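Local coordinates for bartonella effector protein (Bep) substrate of VirB T4SS (Bartonella sp. AR 15-3, PDB 4M16) that probably transfers AMP from ATP to hydroxyl side chains of target proteins, with this chain forming the N-terminal Fic domain of a longer type IV secretion effector, at residues N46-E51 and K63-R68; I105-G110 and F148-H153; K144-L149 and V162-F167. All coordinates share one frame; numbering follows the deposited sequence.

Contact 1: N46-E51 and K63-R68; sequences NSLRNE and KYLHKR
R68 and E51 meet tip to tip in a two-pronged salt bridge between the turn that follows helix 30-48 and helix 59-70. NH1 of R68 donates to OE1 of E51 at 2.8 Å, with a nearly straight N-H...O angle of 164°, while NH2 of R68 reaches OE2 of E51 at 2.9 Å. Both oxygens use their syn lone pairs, and the carboxylate lies only 11° from the guanidinium plane, so the two groups form one almost flat pair. S47 strengthens the grip from one turn back. With its OG anti to the backbone N (chi1 175°), it donates to OE2 of E51 at 2.6 Å, close to the line of the C-O bond, and OE2 thus has two donors. The type I turn from L48 to E51 brings the carboxylate back beside this hydroxyl. On the R68 side, NH1 of R68 also donates to OH of Y64 at 2.9 Å in a more bent bond, and CG of R68 rests over the outer part of one face of the tyrosine ring. Beyond CG the arginine chain bends at chi2 and chi3 on its way to the carboxylate.

This polar cluster occupies the more accessible side, where Y64 is exposed and S47, E51 and R68 are partly so. The buried side is apolar: CD1 of L48 packs on CD2 of L65 at 4.0 Å, and CD2 of L48 lies 3.7 Å from NH1 of R68, the two side chains running past each other in opposite directions. Helix 159-174 closes this inner side, with I165 against L48, and V162 and F166 against L65, while K169 binds the carbonyl of L48.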
loop_
_atom_site.group_PDB
_atom_site.type_symbol
_atom_site.label_atom_id
_atom_site.label_comp_id
_atom_site.label_asym_id
_atom_site.label_seq_id
_atom_site.Cartn_x
_atom_site.Cartn_y
_atom_site.Cartn_z
ATOM N N ASN A 46 -14.567 -1.604 6.624
ATOM C CA ASN A 46 -15.568 -1.579 7.667
ATOM C C ASN A 46 -15.573 -2.795 8.578
ATOM O O ASN A 46 -15.621 -2.624 9.796
ATOM C CB ASN A 46 -16.965 -1.365 7.102
ATOM C CG ASN A 46 -17.126 -0.009 6.459
ATOM O OD1 ASN A 46 -16.285 0.864 6.631
ATOM N ND2 ASN A 46 -18.183 0.159 5.685
ATOM N N SER A 47 -15.481 -3.990 8.006
ATOM C CA SER A 47 -15.446 -5.261 8.782
ATOM C C SER A 47 -14.217 -5.261 9.702
ATOM O O SER A 47 -14.309 -5.587 10.916
ATOM C CB SER A 47 -15.404 -6.454 7.844
ATOM O OG SER A 47 -15.259 -7.665 8.558
ATOM N N LEU A 48 -13.080 -4.856 9.134
ATOM C CA LEU A 48 -11.799 -4.902 9.845
ATOM C C LEU A 48 -11.811 -4.086 11.128
ATOM O O LEU A 48 -10.953 -4.291 12.019
ATOM C CB LEU A 48 -10.656 -4.479 8.915
ATOM C CG LEU A 48 -10.352 -5.377 7.723
ATOM C CD1 LEU A 48 -9.524 -4.721 6.657
ATOM C CD2 LEU A 48 -9.637 -6.640 8.152
ATOM N N ARG A 49 -12.785 -3.173 11.261
ATOM C CA ARG A 49 -12.832 -2.298 12.440
ATOM C C ARG A 49 -13.169 -3.140 13.678
ATOM O O ARG A 49 -12.661 -2.886 14.744
ATOM C CB ARG A 49 -13.868 -1.189 12.241
ATOM N N ASN A 50 -14.003 -4.173 13.535
ATOM C CA ASN A 50 -14.363 -5.032 14.689
ATOM C C ASN A 50 -13.651 -6.395 14.685
ATOM O O ASN A 50 -14.095 -7.341 15.396
ATOM C CB ASN A 50 -15.882 -5.261 14.751
ATOM C CG ASN A 50 -16.638 -4.009 15.056
ATOM O OD1 ASN A 50 -16.044 -3.005 15.411
ATOM N ND2 ASN A 50 -17.975 -4.057 14.934
ATOM N N GLU A 51 -12.583 -6.492 13.884
ATOM C CA GLU A 51 -11.688 -7.665 13.909
ATOM C C GLU A 51 -10.456 -7.400 14.750
ATOM O O GLU A 51 -10.007 -6.260 14.845
ATOM C CB GLU A 51 -11.229 -8.007 12.497
ATOM C CG GLU A 51 -12.375 -8.432 11.659
ATOM C CD GLU A 51 -11.981 -8.660 10.223
ATOM O OE1 GLU A 51 -10.887 -9.222 9.986
ATOM O OE2 GLU A 51 -12.823 -8.305 9.357
ATOM N N LYS A 63 -0.173 -9.198 3.031
ATOM C CA LYS A 63 -0.776 -10.053 1.964
ATOM C C LYS A 63 -2.203 -10.511 2.309
ATOM O O LYS A 63 -3.105 -10.536 1.458
ATOM C CB LYS A 63 0.128 -11.252 1.688
ATOM C CG LYS A 63 1.508 -10.872 1.134
ATOM C CD LYS A 63 2.358 -12.133 1.005
ATOM C CE LYS A 63 3.834 -11.782 0.886
ATOM N NZ LYS A 63 4.728 -12.941 1.142
ATOM N N TYR A 64 -2.403 -10.879 3.577
ATOM C CA TYR A 64 -3.693 -11.236 4.112
ATOM C C TYR A 64 -4.688 -10.083 3.858
ATOM O O TYR A 64 -5.791 -10.309 3.377
ATOM C CB TYR A 64 -3.592 -11.557 5.627
ATOM C CG TYR A 64 -4.908 -11.520 6.326
ATOM C CD1 TYR A 64 -5.738 -12.651 6.360
ATOM C CD2 TYR A 64 -5.315 -10.388 7.018
ATOM C CE1 TYR A 64 -6.945 -12.638 7.042
ATOM C CE2 TYR A 64 -6.529 -10.357 7.696
ATOM C CZ TYR A 64 -7.340 -11.477 7.709
ATOM O OH TYR A 64 -8.549 -11.453 8.359
ATOM N N LEU A 65 -4.293 -8.867 4.243
ATOM C CA LEU A 65 -5.133 -7.689 4.040
ATOM C C LEU A 65 -5.449 -7.422 2.548
ATOM O O LEU A 65 -6.572 -7.077 2.213
ATOM C CB LEU A 65 -4.507 -6.437 4.680
ATOM C CG LEU A 65 -4.451 -6.304 6.186
ATOM C CD1 LEU A 65 -3.629 -5.075 6.607
ATOM C CD2 LEU A 65 -5.826 -6.274 6.786
ATOM N N HIS A 66 -4.459 -7.565 1.676
ATOM C CA HIS A 66 -4.700 -7.366 0.252
ATOM C C HIS A 66 -5.711 -8.372 -0.295
ATOM O O HIS A 66 -6.583 -8.003 -1.087
ATOM C CB HIS A 66 -3.372 -7.466 -0.510
ATOM C CG HIS A 66 -3.461 -7.008 -1.915
ATOM N ND1 HIS A 66 -3.738 -7.859 -2.951
ATOM C CD2 HIS A 66 -3.296 -5.786 -2.465
ATOM C CE1 HIS A 66 -3.711 -7.187 -4.082
ATOM N NE2 HIS A 66 -3.461 -5.931 -3.810
ATOM N N LYS A 67 -5.578 -9.640 0.130
ATOM C CA LYS A 67 -6.536 -10.709 -0.215
ATOM C C LYS A 67 -7.945 -10.348 0.282
ATOM O O LYS A 67 -8.939 -10.505 -0.451
ATOM C CB LYS A 67 -6.061 -12.066 0.335
ATOM C CG LYS A 67 -7.078 -13.202 0.349
ATOM C CD LYS A 67 -7.300 -13.802 -1.001
ATOM C CE LYS A 67 -8.217 -15.030 -0.933
ATOM N NZ LYS A 67 -7.506 -16.262 -0.512
ATOM N N ARG A 68 -8.061 -9.869 1.516
ATOM C CA ARG A 68 -9.365 -9.405 2.007
ATOM C C ARG A 68 -9.985 -8.283 1.177
ATOM O O ARG A 68 -11.192 -8.318 0.840
ATOM C CB ARG A 68 -9.265 -8.921 3.473
ATOM C CG ARG A 68 -9.030 -10.029 4.509
ATOM C CD ARG A 68 -10.242 -10.945 4.685
ATOM N NE ARG A 68 -11.414 -10.175 5.106
ATOM C CZ ARG A 68 -11.651 -9.733 6.339
ATOM N NH1 ARG A 68 -10.822 -10.007 7.335
ATOM N NH2 ARG A 68 -12.726 -8.993 6.568
#

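Contact 2: I105-G110 and F148-H153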
loop_
_atom_site.group_PDB
_atom_site.type_symbol
_atom_site.label_atom_id
_atom_site.label_comp_id
_atom_site.label_asym_id
_atom_site.label_seq_id
_atom_site.Cartn_x
_atom_site.Cartn_y
_atom_site.Cartn_z
ATOM N N ILE A 105 10.504 7.242 -12.665
ATOM C CA ILE A 105 10.805 6.920 -11.283
ATOM C C ILE A 105 10.155 5.572 -10.930
ATOM O O ILE A 105 8.925 5.467 -10.915
ATOM C CB ILE A 105 10.295 8.013 -10.298
ATOM C CG1 ILE A 105 10.907 9.394 -10.584
ATOM C CG2 ILE A 105 10.666 7.670 -8.871
ATOM C CD1 ILE A 105 10.141 10.537 -9.947
ATOM N N TYR A 106 10.978 4.544 -10.689
ATOM C CA TYR A 106 10.456 3.172 -10.518
ATOM C C TYR A 106 10.319 2.780 -9.051
ATOM O O TYR A 106 11.061 3.232 -8.191
ATOM C CB TYR A 106 11.340 2.149 -11.244
ATOM C CG TYR A 106 11.297 2.306 -12.737
ATOM C CD1 TYR A 106 12.001 3.299 -13.363
ATOM C CD2 TYR A 106 10.523 1.448 -13.523
ATOM C CE1 TYR A 106 11.955 3.453 -14.740
ATOM C CE2 TYR A 106 10.447 1.607 -14.904
ATOM C CZ TYR A 106 11.180 2.614 -15.488
ATOM O OH TYR A 106 11.158 2.778 -16.844
ATOM N N PHE A 107 9.294 1.990 -8.798
ATOM C CA PHE A 107 9.185 1.189 -7.585
ATOM C C PHE A 107 10.236 0.070 -7.655
ATOM O O PHE A 107 10.967 -0.082 -8.635
ATOM C CB PHE A 107 7.762 0.609 -7.479
ATOM C CG PHE A 107 6.728 1.663 -7.336
ATOM C CD1 PHE A 107 6.628 2.408 -6.154
ATOM C CD2 PHE A 107 5.897 1.998 -8.420
ATOM C CE1 PHE A 107 5.663 3.421 -6.052
ATOM C CE2 PHE A 107 4.978 2.998 -8.305
ATOM C CZ PHE A 107 4.857 3.702 -7.121
ATOM N N ALA A 108 10.319 -0.702 -6.605
ATOM C CA ALA A 108 11.247 -1.815 -6.566
ATOM C C ALA A 108 11.041 -2.756 -7.749
ATOM O O ALA A 108 9.912 -3.067 -8.155
ATOM C CB ALA A 108 11.064 -2.579 -5.290
ATOM N N HIS A 109 12.149 -3.236 -8.260
ATOM C CA HIS A 109 12.124 -4.275 -9.278
ATOM C C HIS A 109 11.653 -5.584 -8.646
ATOM O O HIS A 109 11.932 -5.875 -7.486
ATOM C CB HIS A 109 13.541 -4.401 -9.925
ATOM C CG HIS A 109 13.543 -5.224 -11.194
ATOM N ND1 HIS A 109 13.462 -6.601 -11.177
ATOM C CD2 HIS A 109 13.546 -4.874 -12.496
ATOM C CE1 HIS A 109 13.462 -7.067 -12.414
ATOM N NE2 HIS A 109 13.541 -6.038 -13.241
ATOM N N GLY A 110 10.899 -6.358 -9.399
ATOM C CA GLY A 110 10.389 -7.638 -8.907
ATOM C C GLY A 110 11.463 -8.501 -8.308
ATOM O O GLY A 110 11.223 -9.189 -7.360
ATOM N N PHE A 148 9.328 3.173 2.792
ATOM C CA PHE A 148 9.988 1.981 2.298
ATOM C C PHE A 148 8.927 1.071 1.637
ATOM O O PHE A 148 9.081 0.667 0.498
ATOM C CB PHE A 148 10.761 1.271 3.429
ATOM C CG PHE A 148 11.491 -0.011 3.005
ATOM C CD1 PHE A 148 12.036 -0.165 1.733
ATOM C CD2 PHE A 148 11.702 -1.046 3.948
ATOM C CE1 PHE A 148 12.743 -1.329 1.389
ATOM C CE2 PHE A 148 12.383 -2.203 3.594
ATOM C CZ PHE A 148 12.912 -2.335 2.309
ATOM N N LEU A 149 7.825 0.796 2.334
ATOM C CA LEU A 149 6.808 -0.044 1.772
ATOM C C LEU A 149 6.192 0.581 0.504
ATOM O O LEU A 149 5.961 -0.141 -0.459
ATOM C CB LEU A 149 5.734 -0.411 2.815
ATOM C CG LEU A 149 4.620 -1.330 2.262
ATOM C CD1 LEU A 149 5.204 -2.648 1.828
ATOM C CD2 LEU A 149 3.494 -1.509 3.273
ATOM N N ASN A 150 5.941 1.897 0.503
ATOM C CA ASN A 150 5.454 2.610 -0.675
ATOM C C ASN A 150 6.409 2.332 -1.864
ATOM O O ASN A 150 5.965 2.048 -2.963
ATOM C CB ASN A 150 5.309 4.110 -0.425
ATOM C CG ASN A 150 4.740 4.836 -1.623
ATOM O OD1 ASN A 150 3.579 4.577 -2.029
ATOM N ND2 ASN A 150 5.543 5.704 -2.226
ATOM N N TYR A 151 7.704 2.470 -1.630
ATOM C CA TYR A 151 8.696 2.205 -2.691
ATOM C C TYR A 151 8.643 0.784 -3.206
ATOM O O TYR A 151 8.723 0.557 -4.426
ATOM C CB TYR A 151 10.107 2.477 -2.182
ATOM C CG TYR A 151 11.189 1.820 -2.990
ATOM C CD1 TYR A 151 11.593 2.322 -4.209
ATOM C CD2 TYR A 151 11.812 0.650 -2.515
ATOM C CE1 TYR A 151 12.580 1.647 -4.953
ATOM C CE2 TYR A 151 12.792 0.005 -3.237
ATOM C CZ TYR A 151 13.182 0.495 -4.438
ATOM O OH TYR A 151 14.180 -0.204 -5.135
ATOM N N ILE A 152 8.432 -0.176 -2.296
ATOM C CA ILE A 152 8.353 -1.583 -2.682
ATOM C C ILE A 152 7.179 -1.887 -3.643
ATOM O O ILE A 152 7.408 -2.501 -4.702
ATOM C CB ILE A 152 8.280 -2.567 -1.473
ATOM C CG1 ILE A 152 9.524 -2.460 -0.622
ATOM C CG2 ILE A 152 8.223 -3.990 -2.022
ATOM C CD1 ILE A 152 9.504 -3.315 0.648
ATOM N N HIS A 153 5.973 -1.401 -3.297
ATOM C CA HIS A 153 4.784 -1.537 -4.112
ATOM C C HIS A 153 4.679 -2.982 -4.569
ATOM O O HIS A 153 4.698 -3.261 -5.766
ATOM C CB HIS A 153 4.786 -0.580 -5.320
ATOM C CG HIS A 153 3.694 0.449 -5.278
ATOM N ND1 HIS A 153 3.542 1.315 -4.214
ATOM C CD2 HIS A 153 2.732 0.765 -6.164
ATOM C CE1 HIS A 153 2.540 2.135 -4.463
ATOM N NE2 HIS A 153 2.010 1.789 -5.625
#
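Y106 meets Y151 through its carbonyl, O of Y106 lying 3.9 Å from CE1 of the Y151 ring. At F107 the contact becomes aromatic. Its ring stacks face to face on the imidazole of H153, centroids 3.8 Å apart and planes at 7°, and CB of H153 sits over the same face. Y151 O lies near the F107 ring plane, 3.2 Å from CB of F107. The imidazole is steadied from two ends: ND1 of H153 donates to N150 O at 2.8 Å, on a lone pair of that carbonyl although 30° out of the imidazole plane, and NE2 is bound to E160. H153 leaves helix 135-152 with positive phi and opens the sequence HPFRAGNE, a divergent version of the Fic signature HPFx(D/E)GNGRxxR, in which the leading histidine of active relatives serves as the base. F107 therefore covers one face of the residue at that position. Next, A108 N donates to Y151 O at 3.0 Å. The Y151 ring, its CG anti to the backbone N (chi1 161°), lies over this peptide, with A108 N above one face toward the rim, and CE2 of Y151 touches CB of A108 at 3.7 Å. H109 points away from 148-153, and its ND1 caps helix 110-126 through D111 N.

Contact 3: K144-L149 and V162-F167; sequences KLFSFL and VQHIFF
Q163 crosses F146 at about a right angle. Its CG, set in the crowded position between backbone N and carbonyl carbon (chi1 74°), lies 3.7 Å from CE2 of F146, and the extended chain beyond carries NE2 of Q163 to 3.7 Å from CZ of F146. Both ends of the buried amide are engaged: a water donates to OE1 of Q163 at 2.8 Å and to the carbonyl O of L149 at 2.9 Å, joining the helices, while NE2 has N150 as its partner. The aliphatic part of Q163 also slides past L149, CB to CD2. One residue on, H164 offers CD2 at its ring edge to CZ of F146. F167 receives the edge of F146 on its face in a T-shaped pair, with planes at 77° and CD2 of F146 3.6 Å from CD1 of F167; CB of F146 lies over that ring too. CZ of F167 touches CB of L145, and CE1 touches CD2 of L149.

The two helix segments run antiparallel at 156°, their axes 11.2 Å apart, at the heart of the Fic helical core. Helix 59-70 packs against L149 and V162 through L62, L65 and L69, helix 110-126 flanks L145, and helix 200-214 covers F146.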
loop_
_atom_site.group_PDB
_atom_site.type_symbol
_atom_site.label_atom_id
_atom_site.label_comp_id
_atom_site.label_asym_id
_atom_site.label_seq_id
_atom_site.Cartn_x
_atom_site.Cartn_y
_atom_site.Cartn_z
ATOM N N LYS A 144 9.638 6.428 7.940
ATOM C CA LYS A 144 10.650 5.634 7.234
ATOM C C LYS A 144 10.103 4.287 6.672
ATOM O O LYS A 144 10.329 3.934 5.490
ATOM C CB LYS A 144 11.877 5.384 8.121
ATOM C CG LYS A 144 12.677 6.645 8.366
ATOM C CD LYS A 144 13.924 6.455 9.234
ATOM C CE LYS A 144 13.531 6.140 10.650
ATOM N NZ LYS A 144 14.541 6.615 11.655
ATOM N N LEU A 145 9.392 3.554 7.533
ATOM C CA LEU A 145 8.794 2.287 7.153
ATOM C C LEU A 145 7.721 2.414 6.085
ATOM O O LEU A 145 7.659 1.604 5.135
ATOM C CB LEU A 145 8.249 1.563 8.404
ATOM C CG LEU A 145 9.242 0.691 9.162
ATOM C CD1 LEU A 145 8.577 0.312 10.482
ATOM C CD2 LEU A 145 9.670 -0.576 8.392
ATOM N N PHE A 146 6.873 3.430 6.231
ATOM C CA PHE A 146 5.874 3.737 5.201
ATOM C C PHE A 146 6.448 4.150 3.823
ATOM O O PHE A 146 6.050 3.554 2.796
ATOM C CB PHE A 146 4.852 4.762 5.714
ATOM C CG PHE A 146 3.696 4.967 4.763
ATOM C CD1 PHE A 146 3.812 5.862 3.720
ATOM C CD2 PHE A 146 2.519 4.295 4.931
ATOM C CE1 PHE A 146 2.790 6.030 2.836
ATOM C CE2 PHE A 146 1.473 4.455 4.026
ATOM C CZ PHE A 146 1.589 5.354 3.005
ATOM N N SER A 147 7.466 4.998 3.816
ATOM C CA SER A 147 8.176 5.306 2.564
ATOM C C SER A 147 8.794 4.046 1.954
ATOM O O SER A 147 8.795 3.868 0.737
ATOM C CB SER A 147 9.287 6.310 2.758
ATOM O OG SER A 147 8.764 7.531 3.237
ATOM N N PHE A 148 9.328 3.173 2.792
ATOM C CA PHE A 148 9.988 1.981 2.298
ATOM C C PHE A 148 8.927 1.071 1.637
ATOM O O PHE A 148 9.081 0.667 0.498
ATOM C CB PHE A 148 10.761 1.271 3.429
ATOM C CG PHE A 148 11.491 -0.011 3.005
ATOM C CD1 PHE A 148 12.036 -0.165 1.733
ATOM C CD2 PHE A 148 11.702 -1.046 3.948
ATOM C CE1 PHE A 148 12.743 -1.329 1.389
ATOM C CE2 PHE A 148 12.383 -2.203 3.594
ATOM C CZ PHE A 148 12.912 -2.335 2.309
ATOM N N LEU A 149 7.825 0.796 2.334
ATOM C CA LEU A 149 6.808 -0.044 1.772
ATOM C C LEU A 149 6.192 0.581 0.504
ATOM O O LEU A 149 5.961 -0.141 -0.459
ATOM C CB LEU A 149 5.734 -0.411 2.815
ATOM C CG LEU A 149 4.620 -1.330 2.262
ATOM C CD1 LEU A 149 5.204 -2.648 1.828
ATOM C CD2 LEU A 149 3.494 -1.509 3.273
ATOM N N VAL A 162 -4.043 -0.945 0.633
ATOM C CA VAL A 162 -3.585 -1.890 1.654
ATOM C C VAL A 162 -2.560 -1.313 2.671
ATOM O O VAL A 162 -2.711 -1.489 3.876
ATOM C CB VAL A 162 -3.146 -3.209 1.008
ATOM C CG1 VAL A 162 -1.806 -3.085 0.401
ATOM C CG2 VAL A 162 -3.268 -4.345 2.047
ATOM N N GLN A 163 -1.605 -0.547 2.201
ATOM C CA GLN A 163 -0.638 0.082 3.083
ATOM C C GLN A 163 -1.274 1.056 4.048
ATOM O O GLN A 163 -0.860 1.075 5.198
ATOM C CB GLN A 163 0.546 0.653 2.338
ATOM C CG GLN A 163 0.351 1.957 1.536
ATOM C CD GLN A 163 1.558 2.289 0.617
ATOM O OE1 GLN A 163 2.553 1.557 0.582
ATOM N NE2 GLN A 163 1.463 3.419 -0.138
ATOM N N HIS A 164 -2.326 1.781 3.640
ATOM C CA HIS A 164 -3.058 2.640 4.541
ATOM C C HIS A 164 -3.666 1.858 5.711
ATOM O O HIS A 164 -3.489 2.243 6.859
ATOM C CB HIS A 164 -4.134 3.469 3.854
ATOM C CG HIS A 164 -3.590 4.394 2.837
ATOM N ND1 HIS A 164 -4.343 4.887 1.799
ATOM C CD2 HIS A 164 -2.330 4.835 2.633
ATOM C CE1 HIS A 164 -3.582 5.639 1.030
ATOM N NE2 HIS A 164 -2.359 5.620 1.511
ATOM N N ILE A 165 -4.434 0.815 5.436
ATOM C CA ILE A 165 -5.084 0.077 6.530
ATOM C C ILE A 165 -4.032 -0.631 7.397
ATOM O O ILE A 165 -4.169 -0.713 8.601
ATOM C CB ILE A 165 -6.203 -0.890 6.020
ATOM C CG1 ILE A 165 -6.901 -1.588 7.169
ATOM C CG2 ILE A 165 -5.691 -1.912 5.017
ATOM C CD1 ILE A 165 -7.685 -0.616 8.034
ATOM N N PHE A 166 -2.990 -1.146 6.782
ATOM C CA PHE A 166 -1.889 -1.805 7.514
ATOM C C PHE A 166 -1.326 -0.835 8.546
ATOM O O PHE A 166 -1.180 -1.201 9.716
ATOM C CB PHE A 166 -0.781 -2.277 6.575
ATOM C CG PHE A 166 0.377 -2.968 7.253
ATOM C CD1 PHE A 166 1.394 -2.228 7.817
ATOM C CD2 PHE A 166 0.494 -4.358 7.245
ATOM C CE1 PHE A 166 2.485 -2.846 8.399
ATOM C CE2 PHE A 166 1.601 -4.993 7.808
ATOM C CZ PHE A 166 2.592 -4.230 8.400
ATOM N N PHE A 167 -1.043 0.402 8.116
ATOM C CA PHE A 167 -0.452 1.351 9.025
ATOM C C PHE A 167 -1.439 1.908 10.074
ATOM O O PHE A 167 -1.050 2.250 11.168
ATOM C CB PHE A 167 0.273 2.471 8.262
ATOM C CG PHE A 167 1.689 2.104 7.977
ATOM C CD1 PHE A 167 1.994 1.298 6.889
ATOM C CD2 PHE A 167 2.703 2.490 8.815
ATOM C CE1 PHE A 167 3.296 0.902 6.636
ATOM C CE2 PHE A 167 4.027 2.124 8.558
ATOM C CZ PHE A 167 4.320 1.293 7.491
HETATM O O HOH W 1 3.153 -0.470 -1.186
#

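Contacts 2 and 3 share helix 135-152 and lie about 12 Å apart, centre to centre. A probable hydrogen bond of 3.1 Å between OD1 of N150 and NE2 of Q163 bridges them. From 148-153 the chain passes through the signature loop that H153 opens into helix 159-174, so contact 3 pairs the helices on either side of the putative active-site loop. Contact 1, about 15 Å from contact 3 by centres, touches helix 159-174, where CB of L65 packs 3.6 Å from CG2 of V162. Contacts 1 and 2 are about 23 Å apart between centres, on opposite sides of the chain's centre, and do not touch.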